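Local coordinates for gram-negative insecticidal protein (Chromobacterium piscinae, PDB 6FBM), which is an insecticidal toxin of the MACPF family that probably kills target cells by forming pores in their membranes, at residues 70-76 with 123-129. Sequence-based numbering, arbitrary orientation.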
loop_
_atom_site.group_PDB
_atom_site.type_symbol
_atom_site.label_atom_id
_atom_site.label_comp_id
_atom_site.label_asym_id
_atom_site.label_seq_id
_atom_site.Cartn_x
_atom_site.Cartn_y
_atom_site.Cartn_z
ATOM N N HIS A 70 23.707 -13.203 14.315
ATOM C CA HIS A 70 23.896 -14.600 14.729
ATOM C C HIS A 70 22.841 -15.071 15.737
ATOM O O HIS A 70 22.085 -14.263 16.282
ATOM C CB HIS A 70 25.322 -14.836 15.272
ATOM C CG HIS A 70 25.480 -14.425 16.690
ATOM N ND1 HIS A 70 25.200 -13.148 17.130
ATOM C CD2 HIS A 70 25.717 -15.163 17.802
ATOM C CE1 HIS A 70 25.357 -13.092 18.444
ATOM N NE2 HIS A 70 25.682 -14.298 18.879
ATOM N N SER A 71 22.840 -16.387 15.970
ATOM C CA SER A 71 21.912 -17.091 16.876
ATOM C C SER A 71 22.622 -17.564 18.149
ATOM O O SER A 71 23.590 -18.305 18.070
ATOM C CB SER A 71 21.297 -18.294 16.170
ATOM O OG SER A 71 20.303 -17.855 15.274
ATOM N N ASP A 72 22.127 -17.122 19.307
ATOM C CA ASP A 72 22.562 -17.648 20.611
ATOM C C ASP A 72 21.507 -18.650 21.022
ATOM O O ASP A 72 20.306 -18.362 21.030
ATOM C CB ASP A 72 22.721 -16.547 21.681
ATOM C CG ASP A 72 24.018 -15.714 21.497
ATOM O OD1 ASP A 72 25.034 -16.344 21.114
ATOM O OD2 ASP A 72 24.029 -14.449 21.727
ATOM N N PHE A 73 21.957 -19.847 21.366
ATOM C CA PHE A 73 21.087 -20.900 21.846
ATOM C C PHE A 73 21.355 -21.106 23.333
ATOM O O PHE A 73 22.487 -21.249 23.742
ATOM C CB PHE A 73 21.378 -22.162 21.067
ATOM C CG PHE A 73 20.453 -23.274 21.384
ATOM C CD1 PHE A 73 19.220 -23.364 20.749
ATOM C CD2 PHE A 73 20.814 -24.246 22.331
ATOM C CE1 PHE A 73 18.353 -24.400 21.053
ATOM C CE2 PHE A 73 19.952 -25.289 22.645
ATOM C CZ PHE A 73 18.721 -25.360 22.012
ATOM N N LYS A 74 20.311 -21.110 24.144
ATOM C CA LYS A 74 20.461 -21.217 25.602
ATOM C C LYS A 74 19.394 -22.126 26.156
ATOM O O LYS A 74 18.257 -22.069 25.711
ATOM C CB LYS A 74 20.296 -19.866 26.271
ATOM C CG LYS A 74 21.580 -19.055 26.369
ATOM C CD LYS A 74 21.377 -17.670 26.974
ATOM C CE LYS A 74 21.137 -16.493 26.008
ATOM N NZ LYS A 74 22.092 -15.349 26.089
ATOM N N GLN A 75 19.758 -22.941 27.140
ATOM C CA GLN A 75 18.792 -23.758 27.875
ATOM C C GLN A 75 18.972 -23.613 29.374
ATOM O O GLN A 75 20.078 -23.707 29.889
ATOM C CB GLN A 75 18.935 -25.217 27.501
ATOM C CG GLN A 75 18.476 -25.529 26.078
ATOM C CD GLN A 75 18.458 -27.009 25.823
ATOM O OE1 GLN A 75 19.491 -27.669 25.934
ATOM N NE2 GLN A 75 17.283 -27.548 25.503
ATOM N N ASP A 76 17.870 -23.380 30.068
ATOM C CA ASP A 76 17.823 -23.520 31.516
ATOM C C ASP A 76 16.876 -24.647 31.801
ATOM O O ASP A 76 15.719 -24.577 31.441
ATOM C CB ASP A 76 17.337 -22.238 32.177
ATOM C CG ASP A 76 18.241 -21.053 31.862
ATOM O OD1 ASP A 76 19.491 -21.177 31.990
ATOM O OD2 ASP A 76 17.677 -20.017 31.464
ATOM N N SER A 123 13.529 -24.109 29.651
ATOM C CA SER A 123 13.398 -22.992 28.725
ATOM C C SER A 123 14.463 -23.166 27.676
ATOM O O SER A 123 15.655 -23.108 27.988
ATOM C CB SER A 123 13.574 -21.671 29.458
ATOM O OG SER A 123 13.780 -20.587 28.553
ATOM N N THR A 124 14.050 -23.394 26.435
ATOM C CA THR A 124 14.974 -23.510 25.336
ATOM C C THR A 124 14.779 -22.257 24.488
ATOM O O THR A 124 13.736 -22.106 23.854
ATOM C CB THR A 124 14.696 -24.789 24.562
ATOM O OG1 THR A 124 15.009 -25.911 25.394
ATOM C CG2 THR A 124 15.541 -24.855 23.318
ATOM N N ARG A 125 15.794 -21.379 24.496
ATOM C CA ARG A 125 15.708 -20.056 23.878
ATOM C C ARG A 125 16.684 -19.930 22.730
ATOM O O ARG A 125 17.870 -20.250 22.847
ATOM C CB ARG A 125 15.981 -18.935 24.879
ATOM C CG ARG A 125 15.190 -19.050 26.173
ATOM C CD ARG A 125 15.182 -17.755 26.996
ATOM N NE ARG A 125 16.502 -17.440 27.536
ATOM C CZ ARG A 125 17.046 -18.062 28.586
ATOM N NH1 ARG A 125 16.395 -19.043 29.260
ATOM N NH2 ARG A 125 18.271 -17.706 28.965
ATOM N N GLU A 126 16.159 -19.485 21.596
ATOM C CA GLU A 126 16.983 -19.210 20.455
ATOM C C GLU A 126 16.854 -17.739 20.187
ATOM O O GLU A 126 15.792 -17.262 19.777
ATOM C CB GLU A 126 16.554 -20.027 19.258
ATOM C CG GLU A 126 17.507 -19.861 18.103
ATOM C CD GLU A 126 17.151 -20.708 16.935
ATOM O OE1 GLU A 126 18.048 -21.461 16.533
ATOM O OE2 GLU A 126 16.019 -20.621 16.421
ATOM N N ALA A 127 17.943 -17.030 20.415
ATOM C CA ALA A 127 17.969 -15.581 20.303
ATOM C C ALA A 127 18.609 -15.229 18.958
ATOM O O ALA A 127 19.756 -15.617 18.685
ATOM C CB ALA A 127 18.749 -14.976 21.457
ATOM N N HIS A 128 17.850 -14.528 18.107
ATOM C CA HIS A 128 18.334 -14.117 16.803
ATOM C C HIS A 128 18.787 -12.669 16.935
ATOM O O HIS A 128 18.002 -11.755 16.757
ATOM C CB HIS A 128 17.241 -14.298 15.772
ATOM C CG HIS A 128 16.897 -15.737 15.512
ATOM N ND1 HIS A 128 17.110 -16.342 14.283
ATOM C CD2 HIS A 128 16.415 -16.703 16.327
ATOM C CE1 HIS A 128 16.749 -17.612 14.357
ATOM N NE2 HIS A 128 16.321 -17.854 15.583
ATOM N N VAL A 129 20.056 -12.482 17.266
ATOM C CA VAL A 129 20.589 -11.153 17.514
ATOM C C VAL A 129 20.913 -10.495 16.193
ATOM O O VAL A 129 21.542 -11.109 15.343
ATOM C CB VAL A 129 21.897 -11.198 18.341
ATOM C CG1 VAL A 129 22.437 -9.784 18.601
ATOM C CG2 VAL A 129 21.687 -11.963 19.659
#
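Strands 70-76 and 123-129 run antiparallel, their axes 4.6 Å apart at closest approach and 161° between directions. H70/V129, D72/A127, K74/R125 and D76/S123 are the hydrogen-bonded pairs, each closed by two N-H···O bonds, as tight as 2.8 Å from A127 N to D72 O. At the non-hydrogen-bonded pairs between them, CA-H···O contacts such as S71 CA to A127 O (3.2 Å) add support.

On the face with K74 and R125, long R125 reaches diagonally across to D76 on the partner strand, where R125 NH1 meets D76 OD2 at 2.7 Å in a salt bridge; R125 NH1 also donates to S123 OG (3.1 Å). The aliphatic part of K74 covers one guanidinium face, while its ammonium pairs with D274. The small methyl of A127 lets strand 271-274 pack close, touching M273 and D274.

On the other face F73, Q75 and T124 pack on helix 198-209. The Q75 amide suits two acceptors: NE2 donates to T124 OG1 (2.8 Å) and to the S199 carbonyl. F73 CZ rests 3.5 Å from T124 CG2. The E126 carboxylate serves two partners, OE2 accepting from H128 NE2 (2.9 Å) and bonding Y206.

Backbone bonding thus joins two strands of the central MACPF sheet, while the side chains, mostly polar or charged, join them to helix 198-209 and strand 271-274 by hydrogen bonds and a salt bridge as well as packing.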